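Uncharacterized protein (Bacteroides ovatus CL02T12C04, PDB 6PTM) probably acts as an exo-carrageenase of glycoside hydrolase family 42, cleaving sugar units from the ends of carrageenan chains. Local coordinates at residues A[191-195]-A[215-219]; A[611-615]-A[684-688]; A[639-645]-A[666-672]. One frame throughout, in Å; residues are numbered along the deposited sequence.

Contact 1 of 3, residues A[191-195]-A[215-219]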
ATOM      1  N   LEU A 191      -2.737 -13.233  12.854  1.00 17.49           N
ATOM      2  CA  LEU A 191      -1.378 -12.736  12.552  1.00 17.77           C
ATOM      3  C   LEU A 191      -0.533 -12.779  13.823  1.00 18.60           C
ATOM      4  O   LEU A 191      -0.908 -12.141  14.818  1.00 18.84           O
ATOM      5  CB  LEU A 191      -1.476 -11.309  12.030  1.00 17.95           C
ATOM      6  CG  LEU A 191      -0.156 -10.712  11.563  1.00 17.77           C
ATOM      7  CD1 LEU A 191       0.362 -11.439  10.314  1.00 17.76           C
ATOM      8  CD2 LEU A 191      -0.359  -9.231  11.281  1.00 17.80           C
ATOM      9  N   ASP A 192       0.571 -13.511  13.758  1.00 18.37           N
ATOM     10  CA  ASP A 192       1.526 -13.651  14.879  1.00 18.59           C
ATOM     11  C   ASP A 192       2.618 -12.611  14.648  1.00 18.60           C
ATOM     12  O   ASP A 192       2.514 -11.804  13.680  1.00 15.73           O
ATOM     13  CB  ASP A 192       2.090 -15.070  14.917  1.00 18.40           C
ATOM     14  CG  ASP A 192       2.570 -15.575  16.277  1.00 19.30           C
ATOM     15  OD1 ASP A 192       2.929 -14.729  17.149  1.00 16.11           O
ATOM     16  OD2 ASP A 192       2.649 -16.817  16.420  1.00 17.90           O
ATOM     17  N   GLY A 193       3.665 -12.680  15.461  1.00 19.81           N
ATOM     18  CA  GLY A 193       4.869 -11.870  15.259  1.00 18.28           C
ATOM     19  C   GLY A 193       5.591 -11.599  16.553  1.00 19.34           C
ATOM     20  O   GLY A 193       5.283 -12.230  17.587  1.00 16.66           O
ATOM     21  N   PHE A 194       6.599 -10.750  16.464  1.00 17.88           N
ATOM     22  CA  PHE A 194       7.528 -10.463  17.571  1.00 18.75           C
ATOM     23  C   PHE A 194       8.005  -9.020  17.416  1.00 19.30           C
ATOM     24  O   PHE A 194       8.256  -8.581  16.285  1.00 18.44           O
ATOM     25  CB  PHE A 194       8.668 -11.480  17.601  1.00 20.31           C
ATOM     26  CG  PHE A 194       9.495 -11.315  18.846  1.00 20.67           C
ATOM     27  CD1 PHE A 194       9.031 -11.792  20.063  1.00 23.59           C
ATOM     28  CD2 PHE A 194      10.697 -10.626  18.822  1.00 22.57           C
ATOM     29  CE1 PHE A 194       9.760 -11.580  21.232  1.00 24.47           C
ATOM     30  CE2 PHE A 194      11.433 -10.435  19.990  1.00 23.87           C
ATOM     31  CZ  PHE A 194      10.969 -10.923  21.192  1.00 21.88           C
ATOM     32  N   PHE A 195       8.021  -8.276  18.521  1.00 19.61           N
ATOM     33  CA  PHE A 195       8.448  -6.856  18.573  1.00 20.32           C
ATOM     34  C   PHE A 195       9.806  -6.802  19.262  1.00 19.32           C
ATOM     35  O   PHE A 195       9.954  -7.408  20.308  1.00 18.31           O
ATOM     36  CB  PHE A 195       7.444  -6.027  19.371  1.00 21.27           C
ATOM     37  CG  PHE A 195       7.884  -4.610  19.617  1.00 22.78           C
ATOM     38  CD1 PHE A 195       8.548  -4.258  20.785  1.00 26.00           C
ATOM     39  CD2 PHE A 195       7.636  -3.626  18.678  1.00 23.72           C
ATOM     40  CE1 PHE A 195       8.948  -2.947  21.000  1.00 26.29           C
ATOM     41  CE2 PHE A 195       8.018  -2.315  18.902  1.00 24.39           C
ATOM     42  CZ  PHE A 195       8.690  -1.982  20.054  1.00 26.70           C
ATOM     43  N   GLU A 215      11.149 -14.599  26.371  1.00 19.75           N
ATOM     44  CA  GLU A 215       9.996 -14.641  25.444  1.00 22.63           C
ATOM     45  C   GLU A 215      10.376 -15.494  24.242  1.00 20.89           C
ATOM     46  O   GLU A 215       9.619 -16.424  23.903  1.00 23.94           O
ATOM     47  CB  GLU A 215       9.592 -13.234  25.049  1.00 28.60           C
ATOM     48  CG  GLU A 215       8.124 -13.139  24.725  1.00 35.76           C
ATOM     49  CD  GLU A 215       7.741 -11.792  24.148  1.00 43.00           C
ATOM     50  OE1 GLU A 215       8.356 -10.752  24.552  1.00 48.08           O
ATOM     51  OE2 GLU A 215       6.870 -11.785  23.270  1.00 48.48           O
ATOM     52  N   LEU A 216      11.541 -15.244  23.653  1.00 19.53           N
ATOM     53  CA  LEU A 216      11.947 -15.949  22.407  1.00 19.66           C
ATOM     54  C   LEU A 216      12.186 -17.433  22.684  1.00 20.50           C
ATOM     55  O   LEU A 216      11.929 -18.238  21.796  1.00 17.70           O
ATOM     56  CB  LEU A 216      13.200 -15.299  21.821  1.00 19.18           C
ATOM     57  CG  LEU A 216      12.951 -13.941  21.184  1.00 18.68           C
ATOM     58  CD1 LEU A 216      14.265 -13.284  20.860  1.00 17.60           C
ATOM     59  CD2 LEU A 216      12.079 -14.087  19.945  1.00 19.91           C
ATOM     60  N   GLN A 217      12.683 -17.796  23.865  1.00 21.09           N
ATOM     61  CA  GLN A 217      12.953 -19.230  24.179  1.00 23.36           C
ATOM     62  C   GLN A 217      11.624 -19.970  24.271  1.00 23.27           C
ATOM     63  O   GLN A 217      11.612 -21.132  23.906  1.00 23.84           O
ATOM     64  CB  GLN A 217      13.714 -19.395  25.499  1.00 23.70           C
ATOM     65  CG  GLN A 217      15.183 -19.034  25.373  1.00 27.45           C
ATOM     66  CD  GLN A 217      15.924 -19.171  26.676  1.00 26.10           C
ATOM     67  OE1 GLN A 217      15.344 -19.109  27.750  1.00 30.57           O
ATOM     68  NE2 GLN A 217      17.218 -19.372  26.575  1.00 29.01           N
ATOM     69  N   GLU A 218      10.594 -19.317  24.811  1.00 26.62           N
ATOM     70  CA  GLU A 218       9.266 -19.921  25.096  1.00 31.77           C
ATOM     71  C   GLU A 218       8.339 -19.826  23.875  1.00 29.29           C
ATOM     72  O   GLU A 218       7.399 -20.601  23.796  1.00 27.38           O
ATOM     73  CB  GLU A 218       8.569 -19.194  26.237  1.00 35.26           C
ATOM     74  CG  GLU A 218       9.151 -19.510  27.595  1.00 46.20           C
ATOM     75  CD  GLU A 218       8.136 -19.266  28.690  1.00 50.28           C
ATOM     76  OE1 GLU A 218       7.968 -18.093  29.104  1.00 58.95           O
ATOM     77  OE2 GLU A 218       7.475 -20.248  29.074  1.00 53.08           O
ATOM     78  N   LYS A 219       8.577 -18.892  22.973  1.00 24.11           N
ATOM     79  CA  LYS A 219       7.575 -18.580  21.925  1.00 23.70           C
ATOM     80  C   LYS A 219       7.419 -19.777  20.978  1.00 21.04           C
ATOM     81  O   LYS A 219       8.383 -20.246  20.391  1.00 21.75           O
ATOM     82  CB  LYS A 219       7.977 -17.283  21.232  1.00 22.86           C
ATOM     83  CG  LYS A 219       6.964 -16.752  20.248  1.00 22.49           C
ATOM     84  CD  LYS A 219       7.367 -15.410  19.680  1.00 22.31           C
ATOM     85  CE  LYS A 219       6.416 -15.000  18.590  1.00 20.83           C
ATOM     86  NZ  LYS A 219       5.054 -14.910  19.132  1.00 20.79           N
TER
HETATM   87  O   HOH W   1       4.097 -17.738  18.424  1.00 18.77           O
HETATM   88  O   HOH W   2       6.539  -9.399  20.857  1.00 23.58           O
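F194 and L216 are the nearest pair by CA atoms, 8.5 Å apart: strand 192-195 runs past the last turn of a helix that ends at E218, and side chains from the helix end span the gap to side chains and, at G193, backbone. K219, the first residue to leave helical geometry, turns its side chain back toward the strand. G193 has phi 152° and a psi near 180°, a conformation in which a CB would press against the carbonyl oxygen of D192.

The F194 ring takes L216 on one face. The methyl CD2 of L216 sits 3.5 Å from the ring centroid, only 8° off the normal, a well-centred CH-pi contact. E215 approaches the same ring obliquely, its OE2 3.5 Å from F194 CE1. These residues belong to a beta-alpha-beta unit in which helix 210-218 links the neighbouring parallel strands 192-197 and 225-230, consistent with the (beta/alpha)-barrel catalytic domain of family 42 enzymes. M278 of helix 261-278 also packs on F194.

The polar half centres on K219, whose chain stays extended until chi4 turns NZ aside. NZ forms a salt bridge with D192 OD1 at 2.9 Å, on the syn side of the carboxylate, and a weak hydrogen bond to G193 O at 3.1 Å. The anti side of the same OD1 accepts G193 N at 2.8 Å, both donors reaching it from one face of the carboxylate plane. A water joins D192 OD2 to K219 NZ, while OD2 also accepts from S223 N and the ammonium group makes a cation-pi contact with Y283.

Contact 2 of 3, residues A[611-615]-A[684-688]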
ATOM      1  N   GLU A 611       7.591  -6.718 -21.111  1.00 21.51           N
ATOM      2  CA  GLU A 611       6.242  -7.259 -21.416  1.00 20.26           C
ATOM      3  C   GLU A 611       5.284  -6.065 -21.486  1.00 19.15           C
ATOM      4  O   GLU A 611       4.377  -5.925 -20.614  1.00 18.36           O
ATOM      5  CB  GLU A 611       5.893  -8.317 -20.366  1.00 21.93           C
ATOM      6  CG  GLU A 611       6.697  -9.605 -20.484  1.00 22.21           C
ATOM      7  CD  GLU A 611       6.497 -10.626 -19.364  1.00 25.90           C
ATOM      8  OE1 GLU A 611       5.782 -10.344 -18.400  1.00 27.50           O
ATOM      9  OE2 GLU A 611       7.087 -11.708 -19.444  1.00 28.54           O
ATOM     10  N   TRP A 612       5.478  -5.229 -22.495  1.00 16.82           N
ATOM     11  CA  TRP A 612       4.615  -4.076 -22.798  1.00 18.18           C
ATOM     12  C   TRP A 612       4.755  -3.682 -24.269  1.00 18.91           C
ATOM     13  O   TRP A 612       5.674  -4.176 -24.953  1.00 18.07           O
ATOM     14  CB  TRP A 612       4.958  -2.912 -21.867  1.00 18.48           C
ATOM     15  CG  TRP A 612       6.404  -2.535 -21.932  1.00 18.63           C
ATOM     16  CD1 TRP A 612       7.029  -1.820 -22.905  1.00 19.58           C
ATOM     17  CD2 TRP A 612       7.395  -2.815 -20.940  1.00 19.37           C
ATOM     18  NE1 TRP A 612       8.348  -1.646 -22.589  1.00 20.57           N
ATOM     19  CE2 TRP A 612       8.599  -2.241 -21.386  1.00 19.54           C
ATOM     20  CE3 TRP A 612       7.374  -3.495 -19.719  1.00 19.89           C
ATOM     21  CZ2 TRP A 612       9.769  -2.305 -20.647  1.00 18.96           C
ATOM     22  CZ3 TRP A 612       8.530  -3.552 -18.979  1.00 18.54           C
ATOM     23  CH2 TRP A 612       9.713  -2.988 -19.458  1.00 20.56           C
ATOM     24  N   ASP A 613       3.850  -2.827 -24.732  1.00 19.41           N
ATOM     25  CA  ASP A 613       3.742  -2.438 -26.162  1.00 19.75           C
ATOM     26  C   ASP A 613       4.331  -1.036 -26.311  1.00 20.14           C
ATOM     27  O   ASP A 613       4.766  -0.668 -27.397  1.00 19.60           O
ATOM     28  CB  ASP A 613       2.279  -2.478 -26.618  1.00 19.91           C
ATOM     29  CG  ASP A 613       1.573  -3.789 -26.396  1.00 18.64           C
ATOM     30  OD1 ASP A 613       2.239  -4.803 -26.578  1.00 17.01           O
ATOM     31  OD2 ASP A 613       0.336  -3.778 -26.021  1.00 17.90           O
ATOM     32  N   ALA A 614       4.314  -0.218 -25.261  1.00 18.26           N
ATOM     33  CA  ALA A 614       4.854   1.144 -25.384  1.00 18.77           C
ATOM     34  C   ALA A 614       5.251   1.714 -24.030  1.00 18.56           C
ATOM     35  O   ALA A 614       4.603   1.357 -23.033  1.00 17.59           O
ATOM     36  CB  ALA A 614       3.840   2.043 -26.064  1.00 19.57           C
ATOM     37  N   ILE A 615       6.263   2.588 -24.064  1.00 17.11           N
ATOM     38  CA  ILE A 615       6.620   3.514 -22.960  1.00 17.95           C
ATOM     39  C   ILE A 615       6.106   4.909 -23.337  1.00 17.62           C
ATOM     40  O   ILE A 615       6.354   5.390 -24.477  1.00 16.08           O
ATOM     41  CB  ILE A 615       8.137   3.445 -22.706  1.00 17.64           C
ATOM     42  CG1 ILE A 615       8.544   2.050 -22.207  1.00 17.45           C
ATOM     43  CG2 ILE A 615       8.605   4.570 -21.786  1.00 17.68           C
ATOM     44  CD1 ILE A 615      10.065   1.833 -22.132  1.00 17.44           C
ATOM     45  N   ALA A 684      -0.917   1.676 -30.078  1.00 22.73           N
ATOM     46  CA  ALA A 684       0.234   0.762 -29.912  1.00 21.43           C
ATOM     47  C   ALA A 684      -0.300  -0.523 -29.292  1.00 22.13           C
ATOM     48  O   ALA A 684       0.196  -1.623 -29.608  1.00 21.82           O
ATOM     49  CB  ALA A 684       1.329   1.394 -29.071  1.00 22.00           C
ATOM     50  N   VAL A 685      -1.294  -0.415 -28.417  1.00 22.03           N
ATOM     51  CA  VAL A 685      -1.801  -1.655 -27.779  1.00 20.32           C
ATOM     52  C   VAL A 685      -2.670  -2.403 -28.805  1.00 21.59           C
ATOM     53  O   VAL A 685      -2.536  -3.645 -28.909  1.00 17.99           O
ATOM     54  CB  VAL A 685      -2.523  -1.339 -26.465  1.00 20.70           C
ATOM     55  CG1 VAL A 685      -3.130  -2.607 -25.873  1.00 20.66           C
ATOM     56  CG2 VAL A 685      -1.594  -0.656 -25.474  1.00 20.62           C
ATOM     57  N   LYS A 686      -3.517  -1.685 -29.545  1.00 24.13           N
ATOM     58  CA  LYS A 686      -4.388  -2.269 -30.613  1.00 28.11           C
ATOM     59  C   LYS A 686      -3.485  -2.977 -31.642  1.00 27.48           C
ATOM     60  O   LYS A 686      -3.781  -4.141 -31.959  1.00 26.71           O
ATOM     61  CB  LYS A 686      -5.306  -1.207 -31.249  1.00 29.94           C
ATOM     62  CG  LYS A 686      -6.572  -1.727 -31.953  1.00 31.07           C
ATOM     63  CD  LYS A 686      -7.412  -0.669 -32.688  1.00 31.39           C
ATOM     64  N   SER A 687      -2.361  -2.379 -32.041  1.00 27.55           N
ATOM     65  CA  SER A 687      -1.433  -2.973 -33.038  1.00 28.69           C
ATOM     66  C   SER A 687      -0.906  -4.308 -32.543  1.00 29.82           C
ATOM     67  O   SER A 687      -0.670  -5.150 -33.378  1.00 30.73           O
ATOM     68  CB  SER A 687      -0.279  -2.092 -33.348  1.00 31.91           C
ATOM     69  OG  SER A 687      -0.758  -0.933 -33.960  1.00 35.90           O
ATOM     70  N   ASN A 688      -0.729  -4.500 -31.236  1.00 26.80           N
ATOM     71  CA  ASN A 688      -0.261  -5.806 -30.703  1.00 25.94           C
ATOM     72  C   ASN A 688      -1.460  -6.609 -30.184  1.00 25.41           C
ATOM     73  O   ASN A 688      -1.235  -7.567 -29.400  1.00 24.76           O
ATOM     74  CB  ASN A 688       0.844  -5.615 -29.653  1.00 28.24           C
ATOM     75  CG  ASN A 688       1.541  -6.915 -29.342  1.00 28.14           C
ATOM     76  OD1 ASN A 688       1.682  -7.764 -30.207  1.00 29.47           O
ATOM     77  ND2 ASN A 688       1.931  -7.111 -28.101  1.00 28.88           N
TER
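D613 and N688 set two flat groups almost perpendicular, the carboxylate and amide planes being 88° apart. N688 ND2 donates to D613 OD1 over 2.8 Å, with an N-H...O angle of 153°. It meets the oxygen on its syn side but well above the carboxylate plane, by 35°, and OD1 in turn is tilted from the amide plane of N688. The CB of N688 lies near the same oxygen, at 3.5 Å from OD1, so the asparagine flanks OD1 with its aliphatic stem as well as its amide. With CG anti to the backbone N, N688 reaches back from the end of its helix to the aspartate.

D613 OD1 has a second partner, a salt bridge to R561, which would probably stabilise the ionised aspartate. The other oxygen, OD2, faces the helix instead, 3.5 Å from V685 CA and 3.7 Å from V685 CG1. The helix belongs to an alpha/beta unit whose parallel five-stranded sheet has the 2-1-3-4-5 strand order of flavodoxin-like folds: 674-687 follows the edge strand 667-670 and packs beside the central strand 614-617.

Closer to the sheet, A614 CB meets A684 CB at 4.0 Å, an apolar pair of small side chains that lets helix and strand come near. D613 CB packs on the last turn of the helix, 3.7 Å from A684 O. L564 of the adjoining strand touches both A614 and V685.

Contact 3 of 3, residues A[639-645]-A[666-672]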
ATOM      1  N   GLY A 639      10.976  -1.534 -29.842  1.00 24.85           N
ATOM      2  CA  GLY A 639      10.002  -0.953 -28.902  1.00 25.00           C
ATOM      3  C   GLY A 639       9.334   0.281 -29.482  1.00 26.51           C
ATOM      4  O   GLY A 639       9.863   0.875 -30.463  1.00 23.44           O
ATOM      5  N   THR A 640       8.226   0.694 -28.877  1.00 23.79           N
ATOM      6  CA  THR A 640       7.527   1.954 -29.195  1.00 22.69           C
ATOM      7  C   THR A 640       7.689   2.914 -28.030  1.00 21.94           C
ATOM      8  O   THR A 640       7.372   2.536 -26.887  1.00 19.12           O
ATOM      9  CB  THR A 640       6.045   1.705 -29.484  1.00 22.71           C
ATOM     10  OG1 THR A 640       5.966   0.835 -30.614  1.00 23.10           O
ATOM     11  CG2 THR A 640       5.284   2.985 -29.720  1.00 22.51           C
ATOM     12  N   VAL A 641       8.138   4.121 -28.318  1.00 21.62           N
ATOM     13  CA  VAL A 641       8.235   5.213 -27.324  1.00 21.59           C
ATOM     14  C   VAL A 641       7.412   6.391 -27.824  1.00 24.26           C
ATOM     15  O   VAL A 641       7.598   6.814 -28.989  1.00 23.11           O
ATOM     16  CB  VAL A 641       9.687   5.621 -27.060  1.00 20.45           C
ATOM     17  CG1 VAL A 641       9.735   6.804 -26.130  1.00 19.09           C
ATOM     18  CG2 VAL A 641      10.524   4.467 -26.530  1.00 21.63           C
ATOM     19  N   ILE A 642       6.534   6.884 -26.949  1.00 23.29           N
ATOM     20  CA  ILE A 642       5.643   8.044 -27.205  1.00 21.53           C
ATOM     21  C   ILE A 642       6.090   9.137 -26.258  1.00 20.88           C
ATOM     22  O   ILE A 642       6.017   8.928 -25.042  1.00 20.39           O
ATOM     23  CB  ILE A 642       4.153   7.687 -27.045  1.00 22.22           C
ATOM     24  CG1 ILE A 642       3.734   6.555 -27.985  1.00 22.09           C
ATOM     25  CG2 ILE A 642       3.294   8.926 -27.252  1.00 23.82           C
ATOM     26  CD1 ILE A 642       2.515   5.819 -27.526  1.00 24.29           C
ATOM     27  N   ILE A 643       6.570  10.240 -26.810  1.00 20.75           N
ATOM     28  CA  ILE A 643       7.257  11.296 -26.022  1.00 22.94           C
ATOM     29  C   ILE A 643       6.671  12.641 -26.413  1.00 23.79           C
ATOM     30  O   ILE A 643       6.291  12.794 -27.614  1.00 21.81           O
ATOM     31  CB  ILE A 643       8.789  11.242 -26.187  1.00 24.65           C
ATOM     32  CG1 ILE A 643       9.507  12.179 -25.213  1.00 25.30           C
ATOM     33  CG2 ILE A 643       9.230  11.502 -27.619  1.00 26.87           C
ATOM     34  CD1 ILE A 643      10.949  11.808 -24.995  1.00 24.62           C
ATOM     35  N   ASP A 644       6.559  13.534 -25.428  1.00 21.32           N
ATOM     36  CA  ASP A 644       6.039  14.904 -25.650  1.00 21.98           C
ATOM     37  C   ASP A 644       7.208  15.784 -26.101  1.00 23.41           C
ATOM     38  O   ASP A 644       8.286  15.245 -26.342  1.00 24.96           O
ATOM     39  CB  ASP A 644       5.240  15.432 -24.461  1.00 20.87           C
ATOM     40  CG  ASP A 644       6.021  15.656 -23.185  1.00 22.41           C
ATOM     41  OD1 ASP A 644       7.237  15.558 -23.239  1.00 25.62           O
ATOM     42  OD2 ASP A 644       5.387  15.914 -22.135  1.00 22.41           O
ATOM     43  N   ASN A 645       6.978  17.080 -26.266  1.00 25.77           N
ATOM     44  CA  ASN A 645       8.007  18.030 -26.773  1.00 27.49           C
ATOM     45  C   ASN A 645       8.902  18.485 -25.615  1.00 28.62           C
ATOM     46  O   ASN A 645       9.995  18.951 -25.881  1.00 34.25           O
ATOM     47  CB  ASN A 645       7.358  19.205 -27.510  1.00 29.03           C
ATOM     48  CG  ASN A 645       6.743  18.771 -28.822  1.00 30.71           C
ATOM     49  OD1 ASN A 645       5.547  18.951 -29.031  1.00 39.14           O
ATOM     50  ND2 ASN A 645       7.532  18.137 -29.668  1.00 29.60           N
ATOM     51  N   GLY A 666      12.853   0.840 -33.879  1.00 35.78           N
ATOM     52  CA  GLY A 666      11.583   0.914 -33.138  1.00 35.83           C
ATOM     53  C   GLY A 666      10.684   1.983 -33.714  1.00 34.97           C
ATOM     54  O   GLY A 666      10.860   2.364 -34.883  1.00 35.75           O
ATOM     55  N   LYS A 667       9.780   2.493 -32.891  1.00 34.52           N
ATOM     56  CA  LYS A 667       8.784   3.519 -33.271  1.00 34.96           C
ATOM     57  C   LYS A 667       8.906   4.637 -32.243  1.00 30.92           C
ATOM     58  O   LYS A 667       8.643   4.379 -31.035  1.00 25.62           O
ATOM     59  CB  LYS A 667       7.393   2.878 -33.343  1.00 40.92           C
ATOM     60  CG  LYS A 667       6.456   3.470 -34.389  1.00 48.10           C
ATOM     61  CD  LYS A 667       5.031   2.887 -34.419  1.00 51.10           C
ATOM     62  CE  LYS A 667       4.939   1.376 -34.539  1.00 54.93           C
ATOM     63  NZ  LYS A 667       5.680   0.845 -35.710  1.00 58.41           N
ATOM     64  N   LEU A 668       9.340   5.813 -32.682  1.00 25.33           N
ATOM     65  CA  LEU A 668       9.504   6.977 -31.788  1.00 25.84           C
ATOM     66  C   LEU A 668       8.506   8.058 -32.190  1.00 28.08           C
ATOM     67  O   LEU A 668       8.676   8.697 -33.229  1.00 29.31           O
ATOM     68  CB  LEU A 668      10.948   7.473 -31.835  1.00 26.38           C
ATOM     69  CG  LEU A 668      11.227   8.770 -31.079  1.00 25.38           C
ATOM     70  CD1 LEU A 668      10.987   8.590 -29.564  1.00 25.15           C
ATOM     71  CD2 LEU A 668      12.649   9.219 -31.365  1.00 26.19           C
ATOM     72  N   ILE A 669       7.473   8.243 -31.380  1.00 26.29           N
ATOM     73  CA  ILE A 669       6.290   9.051 -31.761  1.00 24.62           C
ATOM     74  C   ILE A 669       6.275  10.274 -30.868  1.00 24.53           C
ATOM     75  O   ILE A 669       6.156  10.154 -29.614  1.00 22.86           O
ATOM     76  CB  ILE A 669       4.997   8.210 -31.701  1.00 25.25           C
ATOM     77  CG1 ILE A 669       5.145   6.976 -32.597  1.00 29.13           C
ATOM     78  CG2 ILE A 669       3.793   9.050 -32.077  1.00 24.95           C
ATOM     79  CD1 ILE A 669       3.984   5.981 -32.550  1.00 31.45           C
ATOM     80  N   VAL A 670       6.342  11.432 -31.504  1.00 24.76           N
ATOM     81  CA  VAL A 670       6.340  12.731 -30.788  1.00 26.15           C
ATOM     82  C   VAL A 670       4.920  13.270 -30.804  1.00 27.63           C
ATOM     83  O   VAL A 670       4.307  13.291 -31.858  1.00 34.94           O
ATOM     84  CB  VAL A 670       7.371  13.698 -31.391  1.00 25.67           C
ATOM     85  CG1 VAL A 670       7.479  14.984 -30.589  1.00 25.91           C
ATOM     86  CG2 VAL A 670       8.715  12.986 -31.533  1.00 25.33           C
ATOM     87  N   VAL A 671       4.428  13.701 -29.653  1.00 27.53           N
ATOM     88  CA  VAL A 671       3.036  14.193 -29.496  1.00 28.07           C
ATOM     89  C   VAL A 671       3.098  15.505 -28.717  1.00 26.67           C
ATOM     90  O   VAL A 671       4.146  15.793 -28.107  1.00 26.63           O
ATOM     91  CB  VAL A 671       2.144  13.145 -28.797  1.00 27.95           C
ATOM     92  CG1 VAL A 671       2.124  11.837 -29.556  1.00 27.21           C
ATOM     93  CG2 VAL A 671       2.557  12.913 -27.353  1.00 26.96           C
ATOM     94  N   SER A 672       2.023  16.286 -28.759  1.00 28.48           N
ATOM     95  CA  SER A 672       1.974  17.663 -28.208  1.00 29.69           C
ATOM     96  C   SER A 672       0.989  17.740 -27.046  1.00 30.09           C
ATOM     97  O   SER A 672       1.115  18.689 -26.257  1.00 36.11           O
ATOM     98  CB  SER A 672       1.633  18.648 -29.301  1.00 30.23           C
ATOM     99  OG  SER A 672       2.613  18.582 -30.322  1.00 32.60           O
TER
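I642 lies directly across from I669, and its side chain can be traced outward from the backbone. CB stands 4.1 Å from I669 O, the carbonyl that is hydrogen-bonded to the next residue of its own strand, I643. At CB the chain forks, and CG2 meets V671 CG1 at 3.9 Å. The other branch, I642 CG1, placed beside the backbone N by a chi1 of -58°, comes no nearer to I669 than 4.3 Å, at I669 CB. CD1 turns away from strand 667-670, on the face lined by T640, K667 and I669. E680 touches both isoleucines.

The two strands are parallel, 14° apart in direction and 4.8 Å between axes. Five backbone hydrogen bonds join them in the staggered pattern of parallel sheet: G639 O accepts from K667 N, K667 O from V641 N, V641 O from I669 N, I669 O from I643 N, and I643 O from V671 N. CA-H...O contacts lie between them, among them I642 CA to I669 O at 3.2 Å.

On the opposite face V641, L668, I643 and V670 mesh. L668 CD1 reaches across to I643 CG2 at 3.9 Å and also touches V641. At the C-terminal end N645 takes over: its OD1 accepts S672 OG at 3.2 Å, in the carbonyl plane, and the N645 and V670 side chains cross at about a right angle, N645 ND2 coming 3.3 Å from V670 CG1. D644 looks elsewhere, with OD1 hydrogen-bonded to S647 OG and OD2 to K619 N.

Strand 667-670 is an edge of the five-stranded parallel sheet, and 640-643 is its inner neighbour, hydrogen-bonded on its other side to strand 614-617. Helix 674-687 packs against the face of I642 and I669, and helix 625-636 against the opposite face at V641.

Overall arrangement
Contact 1 lies far from the other two, its centre 49 Å from that of contact 2 and 54 Å from that of contact 3, on the opposite side of the chain's centre. It comes first along the chain. Contacts 2 and 3 lie about 12 Å apart, centre to centre, in the later parallel sheet: strands 614-617 and 640-643 are neighbours there, with backbone hydrogen bonds between I615 and both T640 and I642. Both segments of contact 3 fall between those of contact 2, and helix 674-687 follows strand 667-670 directly. Contact 1 thus belongs to the probable catalytic barrel, contacts 2 and 3 to a flavodoxin-like alpha/beta sheet later in the chain.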